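Local atomic coordinates of Thiol:disulfide interchange protein DsbC (Haemophilus influenzae, PDB entry 1T3B), a protein that probably catalyses the isomerisation of wrongly paired disulfide bonds in periplasmic proteins, and can also pass its own disulfide on to other proteins. Residues His88-Phe93 with Arg204-Thr209; Glu137-Ala142 with Phe147-Ala152; Asp69-Tyr74 with Ile175-Arg180. All blocks are in the same frame, centred on the assembly; numbering follows the deposited sequence.

Contact 3 packs against strand 88-94, which contact 1 uses: their centres are 15 Å apart, and they meet where Thr-91 OG1 lies 3.7 Å from Leu-71 CD2 and Phe-93 CE1 lies 4.2 Å from Leu-71 CD1. Contact 1 sets the C-terminal helix against the strand, while contact 3 joins helix 63-72 to helix 166-177 of the thioredoxin-like domain, in which contacts 1 and 2 also lie. Contact 2, a helix pair, is set apart, its centre 24 Å from that of contact 1 and 21 Å from that of contact 3; it touches neither. In sequence, the redox-active disulfide Cys-98 to Cys-101 begins four residues after the strand of contact 1 ends, at the start of helix 99-105.

Contact 1 (His88-Phe93 with Arg204-Thr209); sequences HVVTVF and RALEET
The imidazole of His-88 has Leu-206 CB and CD1 over one face and the carboxylate of Glu-207 near its edge. Leu-206 CB sits almost above the ring centre, 4.2 Å from the centroid of the His-88 ring and only 12° off its normal, which identifies a CH-pi contact. Leu-206 CD1 lies over the same face toward the CB end, 3.9 Å from His-88 CG; the two side chains slide past each other in opposite directions. Glu-207 crosses the histidine at about a right angle. Its OE2 lies in the ring plane, 4.0 Å from His-88 NE2, and the carboxylate is turned 67° from the ring. That separation is too long for a hydrogen bond, so any attraction between the two groups would be a loose electrostatic one; Glu-207 CG comes slightly nearer, approaching the ring obliquely.

These residues join an inner strand of the thioredoxin-like sheet to its C-terminal helix. Strand 88-94 runs parallel to strand 116-122, with backbone bonding between Val-90 and Arg-119, and antiparallel to strand 184-186, where Thr-91 pairs with Val-186. The axes of strand 88-93 and helix 204-208 approach to 10.4 Å at 114°, steeply inclined to each other.

Deeper in, Leu-206 meets Val-90. With Val-90 CG1 anti to the carbonyl carbon, that methyl is presented to the helix and fits against both methyls of the leucine, 3.6 Å from Leu-206 CD2 and 3.7 Å from Leu-206 CD1. Beyond the pair, Ile-185 touches Val-90 and Thr-187 touches Leu-206. Just past the helix end, Thr-209 OG1 donates to Ala-205 O over 2.8 Å, nearly in line with the carbonyl.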
loop_
_atom_site.group_PDB
_atom_site.type_symbol
_atom_site.label_atom_id
_atom_site.label_comp_id
_atom_site.label_asym_id
_atom_site.label_seq_id
_atom_site.Cartn_x
_atom_site.Cartn_y
_atom_site.Cartn_z
ATOM N N HIS A 88 4.516 -23.021 -25.676
ATOM C CA HIS A 88 4.368 -22.387 -24.364
ATOM C C HIS A 88 5.418 -22.887 -23.366
ATOM O O HIS A 88 5.910 -24.008 -23.478
ATOM C CB HIS A 88 2.971 -22.654 -23.819
ATOM C CG HIS A 88 1.876 -22.247 -24.753
ATOM N ND1 HIS A 88 1.732 -20.954 -25.213
ATOM C CD2 HIS A 88 0.884 -22.967 -25.331
ATOM C CE1 HIS A 88 0.698 -20.898 -26.035
ATOM N NE2 HIS A 88 0.167 -22.105 -26.124
ATOM N N VAL A 89 5.752 -22.048 -22.392
ATOM C CA VAL A 89 6.753 -22.382 -21.384
ATOM C C VAL A 89 6.293 -21.845 -20.033
ATOM O O VAL A 89 6.648 -20.728 -19.654
ATOM C CB VAL A 89 8.114 -21.731 -21.722
ATOM C CG1 VAL A 89 9.153 -22.080 -20.674
ATOM C CG2 VAL A 89 8.574 -22.185 -23.082
ATOM N N VAL A 90 5.517 -22.635 -19.300
ATOM C CA VAL A 90 5.017 -22.192 -18.007
ATOM C C VAL A 90 5.748 -22.779 -16.800
ATOM O O VAL A 90 6.091 -23.951 -16.789
ATOM C CB VAL A 90 3.522 -22.508 -17.888
ATOM C CG1 VAL A 90 2.808 -21.995 -19.121
ATOM C CG2 VAL A 90 3.306 -24.012 -17.724
ATOM N N THR A 91 5.987 -21.940 -15.794
ATOM C CA THR A 91 6.644 -22.352 -14.557
ATOM C C THR A 91 5.570 -22.624 -13.503
ATOM O O THR A 91 4.724 -21.777 -13.232
ATOM C CB THR A 91 7.572 -21.271 -14.022
ATOM O OG1 THR A 91 8.504 -20.888 -15.037
ATOM C CG2 THR A 91 8.342 -21.799 -12.831
ATOM N N VAL A 92 5.625 -23.803 -12.898
ATOM C CA VAL A 92 4.639 -24.220 -11.909
ATOM C C VAL A 92 5.238 -24.360 -10.529
ATOM O O VAL A 92 6.295 -24.969 -10.382
ATOM C CB VAL A 92 4.051 -25.580 -12.306
ATOM C CG1 VAL A 92 3.100 -26.085 -11.262
ATOM C CG2 VAL A 92 3.385 -25.468 -13.632
ATOM N N PHE A 93 4.579 -23.786 -9.522
ATOM C CA PHE A 93 5.051 -23.925 -8.146
ATOM C C PHE A 93 4.332 -25.147 -7.625
ATOM O O PHE A 93 3.112 -25.221 -7.611
ATOM C CB PHE A 93 4.734 -22.693 -7.309
ATOM C CG PHE A 93 5.630 -21.526 -7.600
ATOM C CD1 PHE A 93 5.365 -20.675 -8.666
ATOM C CD2 PHE A 93 6.760 -21.291 -6.824
ATOM C CE1 PHE A 93 6.216 -19.605 -8.951
ATOM C CE2 PHE A 93 7.610 -20.233 -7.101
ATOM C CZ PHE A 93 7.338 -19.388 -8.167
ATOM N N ARG A 204 -5.704 -22.676 -23.622
ATOM C CA ARG A 204 -6.505 -21.486 -23.894
ATOM C C ARG A 204 -6.024 -20.328 -23.030
ATOM O O ARG A 204 -5.559 -19.312 -23.542
ATOM C CB ARG A 204 -7.971 -21.753 -23.596
ATOM C CG ARG A 204 -8.619 -22.755 -24.521
ATOM C CD ARG A 204 -9.960 -23.154 -23.956
ATOM N NE ARG A 204 -10.052 -24.591 -23.721
ATOM C CZ ARG A 204 -10.767 -25.132 -22.736
ATOM N NH1 ARG A 204 -11.436 -24.349 -21.897
ATOM N NH2 ARG A 204 -10.831 -26.452 -22.595
ATOM N N ALA A 205 -6.140 -20.491 -21.718
ATOM C CA ALA A 205 -5.716 -19.467 -20.773
ATOM C C ALA A 205 -4.438 -18.761 -21.227
ATOM O O ALA A 205 -4.265 -17.556 -21.021
ATOM C CB ALA A 205 -5.506 -20.095 -19.402
ATOM N N LEU A 206 -3.546 -19.528 -21.843
ATOM C CA LEU A 206 -2.278 -19.005 -22.336
ATOM C C LEU A 206 -2.453 -18.295 -23.677
ATOM O O LEU A 206 -1.926 -17.197 -23.885
ATOM C CB LEU A 206 -1.270 -20.150 -22.490
ATOM C CG LEU A 206 -0.430 -20.593 -21.284
ATOM C CD1 LEU A 206 -0.103 -22.079 -21.405
ATOM C CD2 LEU A 206 0.847 -19.745 -21.203
ATOM N N GLU A 207 -3.194 -18.928 -24.584
ATOM C CA GLU A 207 -3.427 -18.364 -25.910
ATOM C C GLU A 207 -4.292 -17.100 -25.853
ATOM O O GLU A 207 -3.974 -16.104 -26.511
ATOM C CB GLU A 207 -4.069 -19.418 -26.821
ATOM C CG GLU A 207 -3.278 -20.723 -26.869
ATOM C CD GLU A 207 -3.787 -21.706 -27.910
ATOM O OE1 GLU A 207 -5.021 -21.837 -28.064
ATOM O OE2 GLU A 207 -2.950 -22.367 -28.560
ATOM N N GLU A 208 -5.369 -17.138 -25.066
ATOM C CA GLU A 208 -6.259 -15.984 -24.931
ATOM C C GLU A 208 -5.464 -14.742 -24.533
ATOM O O GLU A 208 -5.477 -13.721 -25.231
ATOM C CB GLU A 208 -7.343 -16.245 -23.876
ATOM C CG GLU A 208 -8.072 -17.578 -24.015
ATOM C CD GLU A 208 -8.465 -17.921 -25.452
ATOM O OE1 GLU A 208 -7.567 -18.051 -26.322
ATOM O OE2 GLU A 208 -9.680 -18.075 -25.706
ATOM N N THR A 209 -4.772 -14.830 -23.404
ATOM C CA THR A 209 -3.978 -13.705 -22.945
ATOM C C THR A 209 -2.623 -13.702 -23.646
ATOM O O THR A 209 -1.750 -14.524 -23.336
ATOM C CB THR A 209 -3.764 -13.749 -21.407
ATOM O OG1 THR A 209 -3.119 -14.978 -21.036
ATOM C CG2 THR A 209 -5.108 -13.632 -20.684
#

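Contact 2 (Glu137-Ala142 with Phe147-Ala152); sequences EAIWTA and FALNEA
Ile-139 splits its two branches between different partners on helix 145-153: CG2 stands anti to the backbone N, while CG1 is anti to the carbonyl carbon (chi1 -63°) and carries CD1 onward in an extended arm (chi2 172°). The first branch, Ile-139 CG2, packs on the helix backbone itself, 3.6 Å from Leu-149 N, and lies 3.8 Å from Ala-148 CB. The arm reaches one turn further, where Ile-139 CD1 comes to 3.3 Å from Ala-152 CB, a tight approach to be read with the 2.5 Å resolution in mind. Ala-148 CB also meets Ala-142 CB at 3.8 Å, so two small residues let the backbones close in: the CA atoms of Ile-139 and Ala-148 are 5.3 Å apart. The helix axes approach to 8.6 Å at 141°, roughly antiparallel.

Trp-140 adds a looser contact, its CZ3 4.5 Å from Leu-149 CD1. These two side chains lead into the sheet: both touch Met-94 of strand 88-94, Ile-79 of strand 79-81 and Tyr-120 of strand 116-122, while the Trp-140 ring also meets that of His-170 on helix 166-177.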
loop_
_atom_site.group_PDB
_atom_site.type_symbol
_atom_site.label_atom_id
_atom_site.label_comp_id
_atom_site.label_asym_id
_atom_site.label_seq_id
_atom_site.Cartn_x
_atom_site.Cartn_y
_atom_site.Cartn_z
ATOM N N GLU A 137 14.123 -30.605 -0.887
ATOM C CA GLU A 137 15.435 -30.008 -1.079
ATOM C C GLU A 137 16.271 -31.099 -1.733
ATOM O O GLU A 137 16.967 -30.874 -2.718
ATOM C CB GLU A 137 16.042 -29.615 0.261
ATOM C CG GLU A 137 16.436 -28.164 0.351
ATOM C CD GLU A 137 17.575 -27.808 -0.568
ATOM O OE1 GLU A 137 18.564 -28.561 -0.577
ATOM O OE2 GLU A 137 17.499 -26.775 -1.267
ATOM N N ALA A 138 16.165 -32.297 -1.179
ATOM C CA ALA A 138 16.891 -33.433 -1.697
ATOM C C ALA A 138 16.547 -33.603 -3.162
ATOM O O ALA A 138 17.434 -33.695 -4.005
ATOM C CB ALA A 138 16.520 -34.681 -0.928
ATOM N N ILE A 139 15.257 -33.631 -3.470
ATOM C CA ILE A 139 14.814 -33.817 -4.842
ATOM C C ILE A 139 15.301 -32.762 -5.813
ATOM O O ILE A 139 15.742 -33.089 -6.902
ATOM C CB ILE A 139 13.273 -33.853 -4.938
ATOM C CG1 ILE A 139 12.726 -35.050 -4.173
ATOM C CG2 ILE A 139 12.845 -33.939 -6.382
ATOM C CD1 ILE A 139 11.219 -35.044 -4.051
ATOM N N TRP A 140 15.217 -31.499 -5.417
ATOM C CA TRP A 140 15.605 -30.394 -6.282
ATOM C C TRP A 140 17.097 -30.237 -6.531
ATOM O O TRP A 140 17.502 -29.592 -7.504
ATOM C CB TRP A 140 15.028 -29.088 -5.727
ATOM C CG TRP A 140 13.860 -28.580 -6.509
ATOM C CD1 TRP A 140 13.879 -27.641 -7.508
ATOM C CD2 TRP A 140 12.516 -29.052 -6.428
ATOM N NE1 TRP A 140 12.627 -27.511 -8.058
ATOM C CE2 TRP A 140 11.773 -28.367 -7.413
ATOM C CE3 TRP A 140 11.869 -29.991 -5.625
ATOM C CZ2 TRP A 140 10.416 -28.595 -7.612
ATOM C CZ3 TRP A 140 10.535 -30.218 -5.816
ATOM C CH2 TRP A 140 9.817 -29.525 -6.804
ATOM N N THR A 141 17.908 -30.829 -5.654
ATOM C CA THR A 141 19.369 -30.755 -5.752
ATOM C C THR A 141 20.024 -32.091 -6.093
ATOM O O THR A 141 21.250 -32.186 -6.175
ATOM C CB THR A 141 19.988 -30.256 -4.436
ATOM O OG1 THR A 141 19.579 -31.116 -3.369
ATOM C CG2 THR A 141 19.552 -28.833 -4.139
ATOM N N ALA A 142 19.200 -33.116 -6.294
ATOM C CA ALA A 142 19.674 -34.458 -6.616
ATOM C C ALA A 142 20.579 -34.480 -7.852
ATOM O O ALA A 142 20.856 -33.432 -8.422
ATOM C CB ALA A 142 18.482 -35.365 -6.819
ATOM N N PHE A 147 14.316 -37.654 -12.256
ATOM C CA PHE A 147 14.163 -39.000 -11.739
ATOM C C PHE A 147 13.723 -38.906 -10.301
ATOM O O PHE A 147 12.789 -39.582 -9.886
ATOM C CB PHE A 147 15.486 -39.769 -11.815
ATOM C CG PHE A 147 15.381 -41.206 -11.398
ATOM C CD1 PHE A 147 15.087 -42.193 -12.332
ATOM C CD2 PHE A 147 15.569 -41.570 -10.068
ATOM C CE1 PHE A 147 14.986 -43.527 -11.946
ATOM C CE2 PHE A 147 15.468 -42.896 -9.666
ATOM C CZ PHE A 147 15.177 -43.879 -10.602
ATOM N N ALA A 148 14.405 -38.060 -9.542
ATOM C CA ALA A 148 14.095 -37.878 -8.134
ATOM C C ALA A 148 12.645 -37.482 -7.934
ATOM O O ALA A 148 11.960 -38.040 -7.077
ATOM C CB ALA A 148 14.997 -36.828 -7.540
ATOM N N LEU A 149 12.192 -36.520 -8.736
ATOM C CA LEU A 149 10.826 -36.026 -8.669
ATOM C C LEU A 149 9.839 -37.044 -9.202
ATOM O O LEU A 149 8.802 -37.277 -8.586
ATOM C CB LEU A 149 10.671 -34.714 -9.457
ATOM C CG LEU A 149 9.248 -34.121 -9.487
ATOM C CD1 LEU A 149 8.875 -33.741 -8.061
ATOM C CD2 LEU A 149 9.150 -32.909 -10.424
ATOM N N ASN A 150 10.148 -37.640 -10.349
ATOM C CA ASN A 150 9.244 -38.631 -10.907
ATOM C C ASN A 150 8.966 -39.699 -9.862
ATOM O O ASN A 150 7.819 -40.128 -9.694
ATOM C CB ASN A 150 9.816 -39.260 -12.179
ATOM C CG ASN A 150 9.716 -38.338 -13.384
ATOM O OD1 ASN A 150 8.873 -37.443 -13.438
ATOM N ND2 ASN A 150 10.566 -38.567 -14.367
ATOM N N GLU A 151 10.010 -40.095 -9.137
ATOM C CA GLU A 151 9.887 -41.108 -8.092
ATOM C C GLU A 151 9.150 -40.630 -6.848
ATOM O O GLU A 151 8.392 -41.379 -6.245
ATOM C CB GLU A 151 11.266 -41.636 -7.723
ATOM C CG GLU A 151 11.824 -42.573 -8.786
ATOM C CD GLU A 151 11.052 -43.884 -8.872
ATOM O OE1 GLU A 151 11.135 -44.687 -7.919
ATOM O OE2 GLU A 151 10.360 -44.110 -9.891
ATOM N N ALA A 152 9.374 -39.387 -6.455
ATOM C CA ALA A 152 8.674 -38.839 -5.305
ATOM C C ALA A 152 7.174 -38.857 -5.597
ATOM O O ALA A 152 6.348 -39.128 -4.719
ATOM C CB ALA A 152 9.127 -37.418 -5.048
#

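Contact 3 (Asp69-Tyr74 with Ile175-Arg180); sequences DKLNSY and IQFGVR
Leu-71 reaches Phe-177 with its CG anti to the backbone N (chi1 173°), which swings the branch across to the aromatic ring. The two side chains cross at about a right angle. Leu-71 CD1 lies 3.9 Å from Phe-177 CE2 and 4.1 Å from Phe-177 CZ, while Leu-71 CB is 4.0 Å from the same CE2, so the leucine touches one corner of the ring obliquely.

Alongside this apolar pair, Lys-70 bends instead of stretching out. Its turns at chi2 (78°) and chi4 bring the ammonium group across the end of Gln-176, whose own chain is extended beyond CG. Lys-70 NZ is 2.9 Å from the atom modelled as Gln-176 NE2; the amide is probably turned over, and with it reversed a hydrogen bond may exist here. The separation shows that the ends meet, but does not settle how they bond.

After the helix, Gly-178 takes positive phi (92°) in a Schellman motif, and its N bonds to Ile-175 O over 2.6 Å, turning the chain away just after the aromatic residue. Around the pair, Leu-67 touches both Gln-176 and Phe-177, and Leu-173 touches both Lys-70 and Leu-71, so two successive turns of each helix take part. Thr-91 and Val-186 bring the sheet up to Leu-71 and Phe-177 respectively. Helix 63-72 is probably the linker helix that, as in other DsbC proteins, joins the N-terminal dimerisation domain to the thioredoxin-like domain, here docked on a helix of the latter.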
loop_
_atom_site.group_PDB
_atom_site.type_symbol
_atom_site.label_atom_id
_atom_site.label_comp_id
_atom_site.label_asym_id
_atom_site.label_seq_id
_atom_site.Cartn_x
_atom_site.Cartn_y
_atom_site.Cartn_z
ATOM N N ASP A 69 11.963 -11.815 -14.389
ATOM C CA ASP A 69 13.384 -11.997 -14.665
ATOM C C ASP A 69 13.993 -12.760 -13.493
ATOM O O ASP A 69 14.805 -13.664 -13.679
ATOM C CB ASP A 69 14.108 -10.649 -14.817
ATOM C CG ASP A 69 13.536 -9.789 -15.934
ATOM O OD1 ASP A 69 12.906 -10.338 -16.867
ATOM O OD2 ASP A 69 13.736 -8.554 -15.884
ATOM N N LYS A 70 13.597 -12.374 -12.284
ATOM C CA LYS A 70 14.065 -13.011 -11.054
ATOM C C LYS A 70 13.817 -14.515 -11.176
ATOM O O LYS A 70 14.734 -15.317 -11.033
ATOM C CB LYS A 70 13.289 -12.436 -9.863
ATOM C CG LYS A 70 13.489 -13.126 -8.528
ATOM C CD LYS A 70 14.789 -12.739 -7.878
ATOM C CE LYS A 70 14.707 -12.931 -6.373
ATOM N NZ LYS A 70 13.503 -12.266 -5.786
ATOM N N LEU A 71 12.570 -14.883 -11.452
ATOM C CA LEU A 71 12.178 -16.278 -11.611
ATOM C C LEU A 71 13.032 -16.945 -12.688
ATOM O O LEU A 71 13.822 -17.842 -12.401
ATOM C CB LEU A 71 10.695 -16.358 -11.975
ATOM C CG LEU A 71 10.115 -17.717 -12.343
ATOM C CD1 LEU A 71 8.663 -17.804 -11.917
ATOM C CD2 LEU A 71 10.231 -17.909 -13.818
ATOM N N ASN A 72 12.881 -16.501 -13.928
ATOM C CA ASN A 72 13.656 -17.056 -15.017
ATOM C C ASN A 72 15.101 -17.256 -14.609
ATOM O O ASN A 72 15.712 -18.263 -14.936
ATOM C CB ASN A 72 13.595 -16.136 -16.224
ATOM C CG ASN A 72 12.359 -16.352 -17.033
ATOM O OD1 ASN A 72 11.673 -17.345 -16.843
ATOM N ND2 ASN A 72 12.068 -15.443 -17.954
ATOM N N SER A 73 15.647 -16.306 -13.872
ATOM C CA SER A 73 17.036 -16.416 -13.453
ATOM C C SER A 73 17.330 -17.693 -12.662
ATOM O O SER A 73 18.464 -17.925 -12.273
ATOM C CB SER A 73 17.426 -15.203 -12.606
ATOM O OG SER A 73 17.119 -15.418 -11.241
ATOM N N TYR A 74 16.311 -18.514 -12.429
ATOM C CA TYR A 74 16.463 -19.753 -11.660
ATOM C C TYR A 74 16.400 -20.982 -12.547
ATOM O O TYR A 74 16.521 -22.110 -12.079
ATOM C CB TYR A 74 15.376 -19.846 -10.580
ATOM C CG TYR A 74 15.517 -18.818 -9.482
ATOM C CD1 TYR A 74 16.776 -18.377 -9.078
ATOM C CD2 TYR A 74 14.404 -18.319 -8.818
ATOM C CE1 TYR A 74 16.925 -17.466 -8.036
ATOM C CE2 TYR A 74 14.542 -17.404 -7.768
ATOM C CZ TYR A 74 15.807 -16.981 -7.381
ATOM O OH TYR A 74 15.953 -16.087 -6.337
ATOM N N ILE A 175 5.952 -16.366 -2.926
ATOM C CA ILE A 175 5.157 -15.427 -2.161
ATOM C C ILE A 175 5.142 -14.087 -2.874
ATOM O O ILE A 175 4.086 -13.481 -3.030
ATOM C CB ILE A 175 5.689 -15.286 -0.734
ATOM C CG1 ILE A 175 5.557 -16.641 -0.031
ATOM C CG2 ILE A 175 4.912 -14.222 0.016
ATOM C CD1 ILE A 175 5.927 -16.625 1.425
ATOM N N GLN A 176 6.305 -13.639 -3.332
ATOM C CA GLN A 176 6.391 -12.379 -4.059
ATOM C C GLN A 176 5.367 -12.376 -5.184
ATOM O O GLN A 176 4.735 -11.360 -5.469
ATOM C CB GLN A 176 7.781 -12.195 -4.661
ATOM C CG GLN A 176 8.879 -11.921 -3.654
ATOM C CD GLN A 176 10.199 -11.592 -4.334
ATOM O OE1 GLN A 176 10.246 -10.737 -5.217
ATOM N NE2 GLN A 176 11.276 -12.269 -3.925
ATOM N N PHE A 177 5.208 -13.524 -5.828
ATOM C CA PHE A 177 4.252 -13.652 -6.914
ATOM C C PHE A 177 2.820 -13.733 -6.393
ATOM O O PHE A 177 1.864 -13.541 -7.143
ATOM C CB PHE A 177 4.571 -14.897 -7.743
ATOM C CG PHE A 177 5.468 -14.632 -8.914
ATOM C CD1 PHE A 177 4.957 -14.062 -10.074
ATOM C CD2 PHE A 177 6.824 -14.915 -8.846
ATOM C CE1 PHE A 177 5.787 -13.778 -11.151
ATOM C CE2 PHE A 177 7.667 -14.634 -9.918
ATOM C CZ PHE A 177 7.151 -14.064 -11.072
ATOM N N GLY A 178 2.671 -14.017 -5.106
ATOM C CA GLY A 178 1.344 -14.131 -4.536
ATOM C C GLY A 178 0.822 -15.554 -4.558
ATOM O O GLY A 178 -0.383 -15.774 -4.597
ATOM N N VAL A 179 1.717 -16.535 -4.533
ATOM C CA VAL A 179 1.258 -17.912 -4.540
ATOM C C VAL A 179 0.638 -18.185 -3.180
ATOM O O VAL A 179 1.244 -17.904 -2.150
ATOM C CB VAL A 179 2.417 -18.907 -4.787
ATOM C CG1 VAL A 179 1.855 -20.311 -5.043
ATOM C CG2 VAL A 179 3.256 -18.441 -5.963
ATOM N N ARG A 180 -0.570 -18.732 -3.179
ATOM C CA ARG A 180 -1.258 -19.013 -1.929
ATOM C C ARG A 180 -1.709 -20.467 -1.829
ATOM O O ARG A 180 -2.480 -20.847 -0.952
ATOM C CB ARG A 180 -2.446 -18.059 -1.795
ATOM C CG ARG A 180 -2.032 -16.607 -1.887
ATOM C CD ARG A 180 -3.214 -15.677 -1.851
ATOM N NE ARG A 180 -4.063 -15.905 -0.681
ATOM C CZ ARG A 180 -4.978 -15.049 -0.235
ATOM N NH1 ARG A 180 -5.177 -13.889 -0.853
ATOM N NH2 ARG A 180 -5.694 -15.353 0.835
#